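Local coordinates for disease resistance protein RRS1 (Arabidopsis thaliana, PDB 5W3X) that acts as a plant immune receptor against fungal and bacterial pathogens and, through its WRKY domain, binds W-box DNA as a transcription factor, at residues W22-Y25 against G26-D29. Residues are numbered along the deposited sequence; the frame is centred on the assembly and turned at random.
Sequences WRKY and GQKD
Lys24 reaches forward along its own strand, over Gly26, to meet the side chain of Gln27. Its chain bends at chi2 (61°) and again at chi4, which carries CE to 3.2 Å from Gly26 O and turns NZ onto Gln27 OE1, a hydrogen bond of 2.7 Å. The two side chains run askew, and the ammonium comes in tilted 35° from the plane of the amide, with a C=O...N angle of 130°. Gln27 meets it with CG anti to its backbone N and a bend at chi2 that swings OE1 back toward the lysine. The stronger tie of this ammonium is to an acidic side chain of the chain of another protein. Tyr25 projects to the opposite face, where its OH is hydrogen-bonded to the backbone of that other chain. Residues three apart would face opposite ways in a regular strand; here Tyr25 and Gly26 both pair with Tyr39 on strand 37-42, and the extra residue puts Lys24 and Gln27 on one face. This classic beta bulge, with Gly26 at its heart, interrupts the outermost strand of this chain's four-stranded antiparallel sheet within the WRKYGQK signature of the WRKY DNA-binding domain.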
ATOM      1  N   TRP B  22      17.937  -9.502 -13.832  1.00 49.44           N
ATOM      2  CA  TRP B  22      16.719  -8.883 -13.316  1.00 47.28           C
ATOM      3  C   TRP B  22      16.784  -8.572 -11.819  1.00 46.77           C
ATOM      4  O   TRP B  22      17.476  -9.255 -11.070  1.00 49.74           O
ATOM      5  CB  TRP B  22      15.532  -9.803 -13.588  1.00 45.37           C
ATOM      6  CG  TRP B  22      15.383 -10.202 -15.037  1.00 47.43           C
ATOM      7  CD1 TRP B  22      15.824 -11.359 -15.611  1.00 48.95           C
ATOM      8  CD2 TRP B  22      14.737  -9.460 -16.081  1.00 44.53           C
ATOM      9  NE1 TRP B  22      15.506 -11.378 -16.946  1.00 49.10           N
ATOM     10  CE2 TRP B  22      14.836 -10.226 -17.260  1.00 45.39           C
ATOM     11  CE3 TRP B  22      14.093  -8.222 -16.135  1.00 40.88           C
ATOM     12  CZ2 TRP B  22      14.315  -9.795 -18.476  1.00 43.56           C
ATOM     13  CZ3 TRP B  22      13.574  -7.797 -17.345  1.00 40.93           C
ATOM     14  CH2 TRP B  22      13.689  -8.581 -18.497  1.00 44.82           C
ATOM     15  N   ARG B  23      16.072  -7.525 -11.401  1.00 43.29           N
ATOM     16  CA  ARG B  23      15.885  -7.203  -9.982  1.00 42.57           C
ATOM     17  C   ARG B  23      14.378  -7.146  -9.699  1.00 36.21           C
ATOM     18  O   ARG B  23      13.580  -6.941 -10.606  1.00 34.14           O
ATOM     19  CB  ARG B  23      16.555  -5.878  -9.603  1.00 45.27           C
ATOM     20  CG  ARG B  23      18.063  -5.837  -9.884  1.00 47.32           C
ATOM     21  CD  ARG B  23      18.863  -6.816  -9.020  1.00 45.94           C
ATOM     22  NE  ARG B  23      20.129  -7.149  -9.676  1.00 54.05           N
ATOM     23  CZ  ARG B  23      21.240  -6.431  -9.557  1.00 61.17           C
ATOM     24  NH1 ARG B  23      21.248  -5.346  -8.798  1.00 63.59           N
ATOM     25  NH2 ARG B  23      22.346  -6.794 -10.194  1.00 62.22           N
ATOM     26  N   LYS B  24      13.998  -7.342  -8.443  1.00 39.05           N
ATOM     27  CA  LYS B  24      12.592  -7.421  -8.067  1.00 36.72           C
ATOM     28  C   LYS B  24      11.883  -6.061  -8.103  1.00 35.39           C
ATOM     29  O   LYS B  24      12.465  -5.025  -7.760  1.00 35.08           O
ATOM     30  CB  LYS B  24      12.476  -8.025  -6.675  1.00 40.59           C
ATOM     31  CG  LYS B  24      11.209  -8.817  -6.450  1.00 49.72           C
ATOM     32  CD  LYS B  24      11.113  -9.986  -7.408  1.00 45.56           C
ATOM     33  CE  LYS B  24       9.817 -10.754  -7.218  1.00 37.81           C
ATOM     34  NZ  LYS B  24       9.743 -11.445  -5.896  1.00 45.04           N
ATOM     35  N   TYR B  25      10.622  -6.071  -8.515  1.00 32.66           N
ATOM     36  CA  TYR B  25       9.794  -4.872  -8.474  1.00 27.66           C
ATOM     37  C   TYR B  25       8.584  -5.101  -7.565  1.00 33.58           C
ATOM     38  O   TYR B  25       8.171  -4.218  -6.808  1.00 31.41           O
ATOM     39  CB  TYR B  25       9.330  -4.486  -9.877  1.00 25.87           C
ATOM     40  CG  TYR B  25       8.465  -3.237  -9.917  1.00 33.45           C
ATOM     41  CD1 TYR B  25       7.081  -3.314  -9.778  1.00 28.37           C
ATOM     42  CD2 TYR B  25       9.040  -1.974 -10.069  1.00 30.57           C
ATOM     43  CE1 TYR B  25       6.293  -2.163  -9.810  1.00 34.38           C
ATOM     44  CE2 TYR B  25       8.267  -0.830 -10.098  1.00 29.93           C
ATOM     45  CZ  TYR B  25       6.895  -0.925  -9.974  1.00 35.40           C
ATOM     46  OH  TYR B  25       6.134   0.223 -10.005  1.00 36.18           O
ATOM     47  N   GLY B  26       8.026  -6.305  -7.630  1.00 30.50           N
ATOM     48  CA  GLY B  26       6.822  -6.579  -6.865  1.00 29.77           C
ATOM     49  C   GLY B  26       6.559  -8.058  -6.711  1.00 32.58           C
ATOM     50  O   GLY B  26       7.194  -8.892  -7.354  1.00 35.99           O
ATOM     51  N   GLN B  27       5.597  -8.381  -5.860  1.00 33.59           N
ATOM     52  CA  GLN B  27       5.250  -9.762  -5.586  1.00 33.58           C
ATOM     53  C   GLN B  27       3.935  -9.722  -4.847  1.00 33.96           C
ATOM     54  O   GLN B  27       3.890  -9.314  -3.690  1.00 37.53           O
ATOM     55  CB  GLN B  27       6.343 -10.448  -4.748  1.00 36.63           C
ATOM     56  CG  GLN B  27       6.009 -11.847  -4.259  1.00 44.36           C
ATOM     57  CD  GLN B  27       6.473 -12.935  -5.208  1.00 50.44           C
ATOM     58  OE1 GLN B  27       7.319 -12.706  -6.075  1.00 51.76           O
ATOM     59  NE2 GLN B  27       5.921 -14.135  -5.043  1.00 54.50           N
ATOM     60  N   LYS B  28       2.853 -10.094  -5.519  1.00 34.12           N
ATOM     61  CA  LYS B  28       1.545  -9.891  -4.910  1.00 38.44           C
ATOM     62  C   LYS B  28       0.517 -10.954  -5.301  1.00 36.50           C
ATOM     63  O   LYS B  28       0.544 -11.487  -6.402  1.00 41.27           O
ATOM     64  CB  LYS B  28       1.012  -8.493  -5.266  1.00 47.51           C
ATOM     65  CG  LYS B  28      -0.054  -8.008  -4.285  1.00 50.91           C
ATOM     66  CD  LYS B  28      -0.477  -6.567  -4.477  1.00 53.16           C
ATOM     67  CE  LYS B  28      -1.423  -6.148  -3.342  1.00 47.72           C
ATOM     68  NZ  LYS B  28      -1.847  -4.720  -3.415  1.00 52.14           N
ATOM     69  N   ASP B  29      -0.405 -11.251  -4.400  1.00 34.10           N
ATOM     70  CA  ASP B  29      -1.524 -12.110  -4.764  1.00 34.98           C
ATOM     71  C   ASP B  29      -2.423 -11.387  -5.750  1.00 39.86           C
ATOM     72  O   ASP B  29      -2.457 -10.151  -5.787  1.00 36.61           O
ATOM     73  CB  ASP B  29      -2.298 -12.547  -3.524  1.00 37.24           C
ATOM     74  CG  ASP B  29      -1.588 -13.662  -2.758  1.00 48.31           C
ATOM     75  OD1 ASP B  29      -0.997 -14.551  -3.411  1.00 50.12           O
ATOM     76  OD2 ASP B  29      -1.602 -13.636  -1.507  1.00 52.88           O
TER